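Local coordinates for uncharacterized protein (Chondromyces crocatus, PDB 6I86) that is of unknown molecular function but is encoded in the crocagin gene cluster and probably takes part in making this ribosomal peptide natural product, at residues 117-131 and 144-156. Sequence-based numbering, arbitrary orientation.
Sequences YRVLREWSVHEESKH and EGPDGIITLWPER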
ATOM      1  N   TYR A 117      -3.739  13.419  -0.211  1.00 21.62           N
ATOM      2  CA  TYR A 117      -4.886  12.526  -0.256  1.00 21.48           C
ATOM      3  C   TYR A 117      -5.171  11.960   1.122  1.00 25.10           C
ATOM      4  O   TYR A 117      -4.246  11.597   1.855  1.00 23.53           O
ATOM      5  CB  TYR A 117      -4.648  11.362  -1.224  1.00 19.00           C
ATOM      6  CG  TYR A 117      -4.611  11.779  -2.667  1.00 23.45           C
ATOM      7  CD1 TYR A 117      -5.771  11.819  -3.424  1.00 24.10           C
ATOM      8  CD2 TYR A 117      -3.418  12.146  -3.270  1.00 22.26           C
ATOM      9  CE1 TYR A 117      -5.742  12.210  -4.749  1.00 26.90           C
ATOM     10  CE2 TYR A 117      -3.377  12.536  -4.593  1.00 22.77           C
ATOM     11  CZ  TYR A 117      -4.542  12.567  -5.328  1.00 24.91           C
ATOM     12  OH  TYR A 117      -4.506  12.957  -6.648  1.00 28.92           O
ATOM     13  N   ARG A 118      -6.451  11.885   1.468  1.00 21.29           N
ATOM     14  CA  ARG A 118      -6.861  11.010   2.552  1.00 23.56           C
ATOM     15  C   ARG A 118      -6.755   9.563   2.087  1.00 23.86           C
ATOM     16  O   ARG A 118      -6.986   9.246   0.917  1.00 22.61           O
ATOM     17  CB  ARG A 118      -8.284  11.336   3.009  1.00 27.52           C
ATOM     18  CG  ARG A 118      -8.381  11.594   4.504  1.00 52.66           C
ATOM     19  CD  ARG A 118      -9.733  12.155   4.921  1.00 63.51           C
ATOM     20  NE  ARG A 118      -9.906  13.559   4.555  1.00 77.55           N
ATOM     21  CZ  ARG A 118      -9.377  14.575   5.231  1.00 85.14           C
ATOM     22  NH1 ARG A 118      -9.591  15.824   4.837  1.00 86.65           N
ATOM     23  NH2 ARG A 118      -8.618  14.342   6.294  1.00 85.56           N
ATOM     24  N   VAL A 119      -6.366   8.685   3.003  1.00 20.82           N
ATOM     25  CA  VAL A 119      -6.074   7.297   2.670  1.00 26.51           C
ATOM     26  C   VAL A 119      -6.804   6.404   3.658  1.00 30.95           C
ATOM     27  O   VAL A 119      -6.644   6.557   4.875  1.00 28.55           O
ATOM     28  CB  VAL A 119      -4.566   7.000   2.695  1.00 23.66           C
ATOM     29  CG1 VAL A 119      -4.317   5.508   2.498  1.00 22.27           C
ATOM     30  CG2 VAL A 119      -3.856   7.802   1.627  1.00 22.44           C
ATOM     31  N   LEU A 120      -7.599   5.477   3.141  1.00 24.12           N
ATOM     32  CA  LEU A 120      -8.230   4.453   3.957  1.00 24.34           C
ATOM     33  C   LEU A 120      -7.501   3.139   3.725  1.00 21.05           C
ATOM     34  O   LEU A 120      -7.465   2.634   2.598  1.00 22.60           O
ATOM     35  CB  LEU A 120      -9.714   4.312   3.623  1.00 20.73           C
ATOM     36  CG  LEU A 120     -10.472   3.310   4.495  1.00 19.55           C
ATOM     37  CD1 LEU A 120     -10.562   3.834   5.923  1.00 23.33           C
ATOM     38  CD2 LEU A 120     -11.863   3.051   3.929  1.00 22.54           C
ATOM     39  N   ARG A 121      -6.913   2.596   4.785  1.00 19.82           N
ATOM     40  CA  ARG A 121      -6.345   1.257   4.759  1.00 19.69           C
ATOM     41  C   ARG A 121      -7.370   0.287   5.324  1.00 18.45           C
ATOM     42  O   ARG A 121      -7.684   0.340   6.517  1.00 23.24           O
ATOM     43  CB  ARG A 121      -5.050   1.171   5.564  1.00 20.55           C
ATOM     44  CG  ARG A 121      -4.576  -0.267   5.754  1.00 37.01           C
ATOM     45  CD  ARG A 121      -3.369  -0.360   6.668  1.00 39.60           C
ATOM     46  NE  ARG A 121      -3.727  -0.444   8.079  1.00 44.76           N
ATOM     47  CZ  ARG A 121      -3.826  -1.592   8.744  1.00 47.29           C
ATOM     48  NH1 ARG A 121      -3.601  -2.740   8.118  1.00 32.29           N
ATOM     49  NH2 ARG A 121      -4.149  -1.594  10.030  1.00 46.60           N
ATOM     50  N   GLU A 122      -7.886  -0.589   4.471  1.00 20.70           N
ATOM     51  CA  GLU A 122      -8.756  -1.681   4.884  1.00 17.92           C
ATOM     52  C   GLU A 122      -7.997  -2.987   4.703  1.00 25.09           C
ATOM     53  O   GLU A 122      -7.426  -3.230   3.635  1.00 22.97           O
ATOM     54  CB  GLU A 122     -10.046  -1.701   4.065  1.00 21.67           C
ATOM     55  CG  GLU A 122     -10.906  -0.471   4.258  1.00 21.10           C
ATOM     56  CD  GLU A 122     -12.144  -0.482   3.390  1.00 23.25           C
ATOM     57  OE1 GLU A 122     -13.251  -0.674   3.934  1.00 23.50           O
ATOM     58  OE2 GLU A 122     -12.009  -0.297   2.159  1.00 21.42           O
ATOM     59  N   TRP A 123      -7.984  -3.819   5.740  1.00 19.69           N
ATOM     60  CA  TRP A 123      -7.230  -5.060   5.688  1.00 17.41           C
ATOM     61  C   TRP A 123      -8.035  -6.182   6.321  1.00 22.85           C
ATOM     62  O   TRP A 123      -8.723  -5.981   7.327  1.00 24.81           O
ATOM     63  CB  TRP A 123      -5.880  -4.918   6.401  1.00 22.80           C
ATOM     64  CG  TRP A 123      -4.922  -6.003   6.058  1.00 22.82           C
ATOM     65  CD1 TRP A 123      -4.718  -7.164   6.743  1.00 25.98           C
ATOM     66  CD2 TRP A 123      -4.039  -6.038   4.934  1.00 23.03           C
ATOM     67  NE1 TRP A 123      -3.755  -7.917   6.118  1.00 25.33           N
ATOM     68  CE2 TRP A 123      -3.323  -7.247   5.004  1.00 24.87           C
ATOM     69  CE3 TRP A 123      -3.782  -5.161   3.877  1.00 28.12           C
ATOM     70  CZ2 TRP A 123      -2.367  -7.603   4.055  1.00 34.13           C
ATOM     71  CZ3 TRP A 123      -2.837  -5.514   2.938  1.00 31.27           C
ATOM     72  CH2 TRP A 123      -2.139  -6.724   3.032  1.00 28.16           C
ATOM     73  N   SER A 124      -7.946  -7.362   5.720  1.00 20.44           N
ATOM     74  CA  SER A 124      -8.584  -8.572   6.228  1.00 21.07           C
ATOM     75  C   SER A 124      -7.481  -9.506   6.717  1.00 20.79           C
ATOM     76  O   SER A 124      -6.769 -10.113   5.911  1.00 20.27           O
ATOM     77  CB  SER A 124      -9.434  -9.237   5.151  1.00 22.79           C
ATOM     78  OG  SER A 124      -9.969 -10.462   5.616  1.00 27.65           O
ATOM     79  N   VAL A 125      -7.330  -9.606   8.039  1.00 22.01           N
ATOM     80  CA  VAL A 125      -6.399 -10.578   8.603  1.00 20.58           C
ATOM     81  C   VAL A 125      -6.849 -11.995   8.269  1.00 21.47           C
ATOM     82  O   VAL A 125      -6.020 -12.891   8.064  1.00 24.04           O
ATOM     83  CB  VAL A 125      -6.268 -10.363  10.124  1.00 22.26           C
ATOM     84  CG1 VAL A 125      -5.311 -11.376  10.728  1.00 23.02           C
ATOM     85  CG2 VAL A 125      -5.803  -8.947  10.422  1.00 23.10           C
ATOM     86  N   HIS A 126      -8.165 -12.217   8.195  1.00 22.19           N
ATOM     87  CA  HIS A 126      -8.681 -13.530   7.817  1.00 23.57           C
ATOM     88  C   HIS A 126      -8.241 -13.908   6.408  1.00 26.04           C
ATOM     89  O   HIS A 126      -7.814 -15.041   6.160  1.00 22.84           O
ATOM     90  CB  HIS A 126     -10.203 -13.538   7.929  1.00 25.19           C
ATOM     91  CG  HIS A 126     -10.804 -14.910   7.893  1.00 40.07           C
ATOM     92  ND1 HIS A 126     -11.655 -15.323   6.891  1.00 36.53           N
ATOM     93  CD2 HIS A 126     -10.674 -15.962   8.735  1.00 45.24           C
ATOM     94  CE1 HIS A 126     -12.024 -16.572   7.118  1.00 42.53           C
ATOM     95  NE2 HIS A 126     -11.443 -16.982   8.231  1.00 45.72           N
ATOM     96  N   GLU A 127      -8.339 -12.966   5.467  1.00 21.54           N
ATOM     97  CA  GLU A 127      -7.909 -13.246   4.102  1.00 24.81           C
ATOM     98  C   GLU A 127      -6.392 -13.351   4.015  1.00 25.24           C
ATOM     99  O   GLU A 127      -5.865 -14.212   3.300  1.00 23.82           O
ATOM    100  CB  GLU A 127      -8.428 -12.164   3.156  1.00 23.20           C
ATOM    101  CG  GLU A 127      -8.225 -12.472   1.677  1.00 24.63           C
ATOM    102  CD  GLU A 127      -9.130 -13.583   1.176  1.00 28.47           C
ATOM    103  OE1 GLU A 127     -10.117 -13.910   1.868  1.00 29.84           O
ATOM    104  OE2 GLU A 127      -8.860 -14.124   0.083  1.00 31.92           O
ATOM    105  N   GLU A 128      -5.676 -12.476   4.731  1.00 21.99           N
ATOM    106  CA  GLU A 128      -4.216 -12.534   4.751  1.00 23.27           C
ATOM    107  C   GLU A 128      -3.722 -13.907   5.182  1.00 26.04           C
ATOM    108  O   GLU A 128      -2.811 -14.473   4.565  1.00 23.94           O
ATOM    109  CB  GLU A 128      -3.661 -11.458   5.687  1.00 22.74           C
ATOM    110  CG  GLU A 128      -2.178 -11.625   5.987  1.00 23.45           C
ATOM    111  CD  GLU A 128      -1.713 -10.814   7.179  1.00 25.50           C
ATOM    112  OE1 GLU A 128      -2.254  -9.708   7.403  1.00 24.26           O
ATOM    113  OE2 GLU A 128      -0.800 -11.281   7.890  1.00 22.86           O
ATOM    114  N   SER A 129      -4.323 -14.467   6.232  1.00 21.53           N
ATOM    115  CA  SER A 129      -3.898 -15.753   6.773  1.00 25.03           C
ATOM    116  C   SER A 129      -4.178 -16.923   5.838  1.00 27.77           C
ATOM    117  O   SER A 129      -3.779 -18.048   6.159  1.00 26.00           O
ATOM    118  CB  SER A 129      -4.571 -15.995   8.126  1.00 24.03           C
ATOM    119  OG  SER A 129      -5.979 -16.068   7.991  1.00 31.79           O
ATOM    120  N   LYS A 130      -4.850 -16.704   4.708  1.00 22.91           N
ATOM    121  CA  LYS A 130      -4.997 -17.752   3.707  1.00 28.36           C
ATOM    122  C   LYS A 130      -3.787 -17.877   2.795  1.00 32.65           C
ATOM    123  O   LYS A 130      -3.710 -18.840   2.027  1.00 27.23           O
ATOM    124  CB  LYS A 130      -6.225 -17.499   2.826  1.00 29.65           C
ATOM    125  CG  LYS A 130      -7.567 -17.531   3.528  1.00 30.12           C
ATOM    126  CD  LYS A 130      -8.671 -17.168   2.541  1.00 30.22           C
ATOM    127  CE  LYS A 130     -10.016 -17.007   3.230  1.00 41.54           C
ATOM    128  NZ  LYS A 130     -11.054 -16.517   2.281  1.00 49.10           N
ATOM    129  N   HIS A 131      -2.845 -16.933   2.859  1.00 27.71           N
ATOM    130  CA  HIS A 131      -1.868 -16.749   1.793  1.00 27.24           C
ATOM    131  C   HIS A 131      -0.432 -16.747   2.303  1.00 25.67           C
ATOM    132  O   HIS A 131       0.459 -16.210   1.636  1.00 29.15           O
ATOM    133  CB  HIS A 131      -2.180 -15.456   1.040  1.00 24.90           C
ATOM    134  CG  HIS A 131      -3.573 -15.414   0.491  1.00 27.26           C
ATOM    135  ND1 HIS A 131      -4.449 -14.384   0.759  1.00 22.82           N
ATOM    136  CD2 HIS A 131      -4.245 -16.287  -0.296  1.00 27.43           C
ATOM    137  CE1 HIS A 131      -5.600 -14.624   0.154  1.00 30.12           C
ATOM    138  NE2 HIS A 131      -5.502 -15.770  -0.494  1.00 30.67           N
ATOM    139  N   GLU A 144      -9.207 -15.298  -5.294  1.00 33.04           N
ATOM    140  CA  GLU A 144      -9.030 -14.964  -3.889  1.00 30.72           C
ATOM    141  C   GLU A 144      -8.495 -13.546  -3.753  1.00 29.85           C
ATOM    142  O   GLU A 144      -8.065 -12.917  -4.724  1.00 32.33           O
ATOM    143  CB  GLU A 144      -8.099 -15.967  -3.198  1.00 31.61           C
ATOM    144  CG  GLU A 144      -8.719 -17.347  -3.043  1.00 35.77           C
ATOM    145  CD  GLU A 144      -7.764 -18.352  -2.434  1.00 41.95           C
ATOM    146  OE1 GLU A 144      -6.782 -17.928  -1.789  1.00 37.21           O
ATOM    147  OE2 GLU A 144      -8.001 -19.566  -2.598  1.00 42.29           O
ATOM    148  N   GLY A 145      -8.537 -13.044  -2.524  1.00 27.77           N
ATOM    149  CA  GLY A 145      -8.163 -11.680  -2.252  1.00 23.29           C
ATOM    150  C   GLY A 145      -9.195 -10.697  -2.770  1.00 27.02           C
ATOM    151  O   GLY A 145     -10.263 -11.086  -3.252  1.00 25.87           O
ATOM    152  N   PRO A 146      -8.896  -9.391  -2.686  1.00 25.08           N
ATOM    153  CA  PRO A 146      -7.640  -8.848  -2.153  1.00 25.04           C
ATOM    154  C   PRO A 146      -7.517  -8.972  -0.635  1.00 26.72           C
ATOM    155  O   PRO A 146      -8.524  -8.975   0.074  1.00 19.99           O
ATOM    156  CB  PRO A 146      -7.697  -7.373  -2.562  1.00 25.52           C
ATOM    157  CG  PRO A 146      -9.152  -7.069  -2.661  1.00 26.46           C
ATOM    158  CD  PRO A 146      -9.806  -8.328  -3.154  1.00 25.86           C
ATOM    159  N   ASP A 147      -6.279  -9.096  -0.153  1.00 17.68           N
ATOM    160  CA  ASP A 147      -6.047  -9.120   1.285  1.00 18.89           C
ATOM    161  C   ASP A 147      -6.281  -7.750   1.903  1.00 19.36           C
ATOM    162  O   ASP A 147      -6.615  -7.654   3.091  1.00 22.32           O
ATOM    163  CB  ASP A 147      -4.629  -9.609   1.576  1.00 17.76           C
ATOM    164  CG  ASP A 147      -4.355 -10.978   0.986  1.00 22.67           C
ATOM    165  OD1 ASP A 147      -4.733 -11.989   1.617  1.00 24.02           O
ATOM    166  OD2 ASP A 147      -3.772 -11.046  -0.114  1.00 21.90           O
ATOM    167  N   GLY A 148      -6.120  -6.687   1.119  1.00 21.13           N
ATOM    168  CA  GLY A 148      -6.386  -5.344   1.597  1.00 26.20           C
ATOM    169  C   GLY A 148      -6.746  -4.430   0.445  1.00 20.96           C
ATOM    170  O   GLY A 148      -6.453  -4.716  -0.722  1.00 15.74           O
ATOM    171  N   ILE A 149      -7.402  -3.323   0.785  1.00 20.95           N
ATOM    172  CA  ILE A 149      -7.787  -2.305  -0.185  1.00 20.54           C
ATOM    173  C   ILE A 149      -7.334  -0.952   0.343  1.00 21.27           C
ATOM    174  O   ILE A 149      -7.677  -0.575   1.470  1.00 19.75           O
ATOM    175  CB  ILE A 149      -9.304  -2.304  -0.454  1.00 21.02           C
ATOM    176  CG1 ILE A 149      -9.768  -3.679  -0.944  1.00 24.08           C
ATOM    177  CG2 ILE A 149      -9.659  -1.235  -1.479  1.00 18.06           C
ATOM    178  CD1 ILE A 149     -11.250  -3.751  -1.255  1.00 24.85           C
ATOM    179  N   ILE A 150      -6.567  -0.228  -0.467  1.00 20.12           N
ATOM    180  CA  ILE A 150      -6.079   1.104  -0.129  1.00 18.99           C
ATOM    181  C   ILE A 150      -6.825   2.103  -1.000  1.00 20.20           C
ATOM    182  O   ILE A 150      -6.703   2.076  -2.230  1.00 18.75           O
ATOM    183  CB  ILE A 150      -4.561   1.226  -0.334  1.00 18.66           C
ATOM    184  CG1 ILE A 150      -3.844   0.065   0.351  1.00 36.24           C
ATOM    185  CG2 ILE A 150      -4.060   2.550   0.212  1.00 22.60           C
ATOM    186  CD1 ILE A 150      -4.199  -0.070   1.815  1.00 38.25           C
ATOM    187  N   THR A 151      -7.593   2.986  -0.370  1.00 20.08           N
ATOM    188  CA  THR A 151      -8.416   3.946  -1.092  1.00 15.93           C
ATOM    189  C   THR A 151      -7.926   5.359  -0.816  1.00 21.90           C
ATOM    190  O   THR A 151      -7.758   5.750   0.344  1.00 19.43           O
ATOM    191  CB  THR A 151      -9.890   3.821  -0.709  1.00 18.91           C
ATOM    192  OG1 THR A 151     -10.320   2.468  -0.900  1.00 19.59           O
ATOM    193  CG2 THR A 151     -10.740   4.737  -1.578  1.00 19.62           C
ATOM    194  N   LEU A 152      -7.704   6.117  -1.883  1.00 15.90           N
ATOM    195  CA  LEU A 152      -7.290   7.508  -1.800  1.00 18.40           C
ATOM    196  C   LEU A 152      -8.424   8.403  -2.274  1.00 22.78           C
ATOM    197  O   LEU A 152      -9.147   8.058  -3.213  1.00 23.29           O
ATOM    198  CB  LEU A 152      -6.043   7.767  -2.657  1.00 20.80           C
ATOM    199  CG  LEU A 152      -4.639   7.379  -2.183  1.00 24.36           C
ATOM    200  CD1 LEU A 152      -4.498   5.880  -1.945  1.00 27.14           C
ATOM    201  CD2 LEU A 152      -3.602   7.861  -3.191  1.00 21.53           C
ATOM    202  N   TRP A 153      -8.580   9.552  -1.623  1.00 18.88           N
ATOM    203  CA  TRP A 153      -9.447  10.599  -2.140  1.00 22.06           C
ATOM    204  C   TRP A 153      -8.906  11.938  -1.665  1.00 24.81           C
ATOM    205  O   TRP A 153      -8.224  11.996  -0.633  1.00 26.09           O
ATOM    206  CB  TRP A 153     -10.920  10.401  -1.727  1.00 19.77           C
ATOM    207  CG  TRP A 153     -11.257  10.463  -0.267  1.00 25.76           C
ATOM    208  CD1 TRP A 153     -11.706  11.550   0.422  1.00 27.52           C
ATOM    209  CD2 TRP A 153     -11.232   9.378   0.668  1.00 19.03           C
ATOM    210  NE1 TRP A 153     -11.940  11.216   1.734  1.00 22.44           N
ATOM    211  CE2 TRP A 153     -11.655   9.887   1.912  1.00 20.82           C
ATOM    212  CE3 TRP A 153     -10.878   8.028   0.577  1.00 17.47           C
ATOM    213  CZ2 TRP A 153     -11.732   9.096   3.057  1.00 25.27           C
ATOM    214  CZ3 TRP A 153     -10.958   7.242   1.716  1.00 22.52           C
ATOM    215  CH2 TRP A 153     -11.382   7.777   2.938  1.00 19.50           C
ATOM    216  N   PRO A 154      -9.157  13.020  -2.406  1.00 28.09           N
ATOM    217  CA  PRO A 154      -8.450  14.281  -2.144  1.00 34.53           C
ATOM    218  C   PRO A 154      -8.669  14.783  -0.724  1.00 41.87           C
ATOM    219  O   PRO A 154      -9.789  14.780  -0.208  1.00 32.03           O
ATOM    220  CB  PRO A 154      -9.054  15.246  -3.173  1.00 37.35           C
ATOM    221  CG  PRO A 154      -9.566  14.366  -4.258  1.00 37.57           C
ATOM    222  CD  PRO A 154     -10.063  13.136  -3.561  1.00 27.02           C
ATOM    223  N   GLU A 155      -7.579  15.212  -0.093  1.00 41.74           N
ATOM    224  CA  GLU A 155      -7.665  15.826   1.225  1.00 57.76           C
ATOM    225  C   GLU A 155      -8.108  17.274   1.075  1.00 75.20           C
ATOM    226  O   GLU A 155      -7.422  18.083   0.442  1.00 70.98           O
ATOM    227  CB  GLU A 155      -6.335  15.725   1.969  1.00 54.75           C
ATOM    228  CG  GLU A 155      -6.468  16.048   3.449  1.00 56.58           C
ATOM    229  CD  GLU A 155      -5.415  15.379   4.310  1.00 64.68           C
ATOM    230  OE1 GLU A 155      -4.512  14.719   3.759  1.00 65.79           O
ATOM    231  OE2 GLU A 155      -5.495  15.513   5.549  1.00 75.12           O
ATOM    232  N   ARG A 156      -9.255  17.591   1.661  1.00 65.13           N
ATOM    233  CA  ARG A 156      -9.927  18.856   1.421  1.00 80.96           C
ATOM    234  C   ARG A 156     -10.047  19.676   2.703  1.00 88.97           C
ATOM    235  O   ARG A 156      -9.060  19.889   3.407  1.00 92.00           O
ATOM    236  CB  ARG A 156     -11.306  18.591   0.816  1.00 80.11           C
ATOM    237  CG  ARG A 156     -11.247  17.919  -0.553  1.00 78.92           C
ATOM    238  CD  ARG A 156     -11.133  18.976  -1.622  1.00 78.03           C
ATOM    239  NE  ARG A 156     -10.486  18.545  -2.861  1.00 75.67           N
ATOM    240  CZ  ARG A 156     -11.129  18.264  -3.991  1.00 63.11           C
ATOM    241  NH1 ARG A 156     -12.451  18.364  -4.054  1.00 66.46           N
ATOM    242  NH2 ARG A 156     -10.448  17.891  -5.065  1.00 54.31           N
TER
HETATM  243  O   HOH W   1     -11.147  15.519   2.101  1.00 65.36           O
HETATM  244  O   HOH W   2      -9.865   1.172   1.280  1.00 20.19           O
HETATM  245  O   HOH W   3      -4.873 -19.713  -0.812  1.00 48.60           O
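R118 and W153 face each other as a hydrogen-bonded pair of antiparallel strands 117-123 and 148-154, an instructive case of side chains differentiating one continuous backbone ladder. W153 takes the crowded position between its own N and carbonyl carbon (chi1 64°), which lays the indole along the neighbouring strand: R118 CB sits over its five-membered ring, 4.0 Å from the centroid in a CH-pi contact, while L120 CB meets the ring edge at CZ3 (3.7 Å). The R118 chain then bends at chi3 and sets one guanidinium face against E155 CG; its salt bridge to E155 OE2 is long and out of plane, an attraction of charges only. Further along the same face, a water joins E122 OE2, I149 O and T151 OG1, while E122 OE1 accepts from M77 N.

On the opposite face, V119 CG1 touches I150 CG2, and V119 CG2 lies beside L152. W123, its CG anti to the backbone N (chi1 -164°), spreads its ring over the start of the partner strand, with D147 O 3.6 Å above its centre and G148 CA 3.5 Å from CE3; its NE1 donates to E128 OE1 (2.7 Å), whose OE2 bonds Y132 OH. With only a methyl group, as in an alanine here, the D147-G148 peptide would probably lose its aromatic cover and E128 OE1 its indole donor.

Beyond the strands, H131 is gripped at both nitrogens in its ring plane: ND1 donates to the syn lone pair of D147 OD1 (2.6 Å) and NE2 to the anti lone pair of E144 OE1 (2.8 Å). E127 OE2 accepts G145 N from above the carboxylate plane, and E127 OE1 salt-bridges K130 NZ. D147 OD2 accepts from Y140 OH and backbone K63 N. The ladder lies inside a five-stranded mixed sheet, 82-90 flanking 115-123, 60-69 flanking 148-154, and L54 of strand 51-55 packing on W123 and I150.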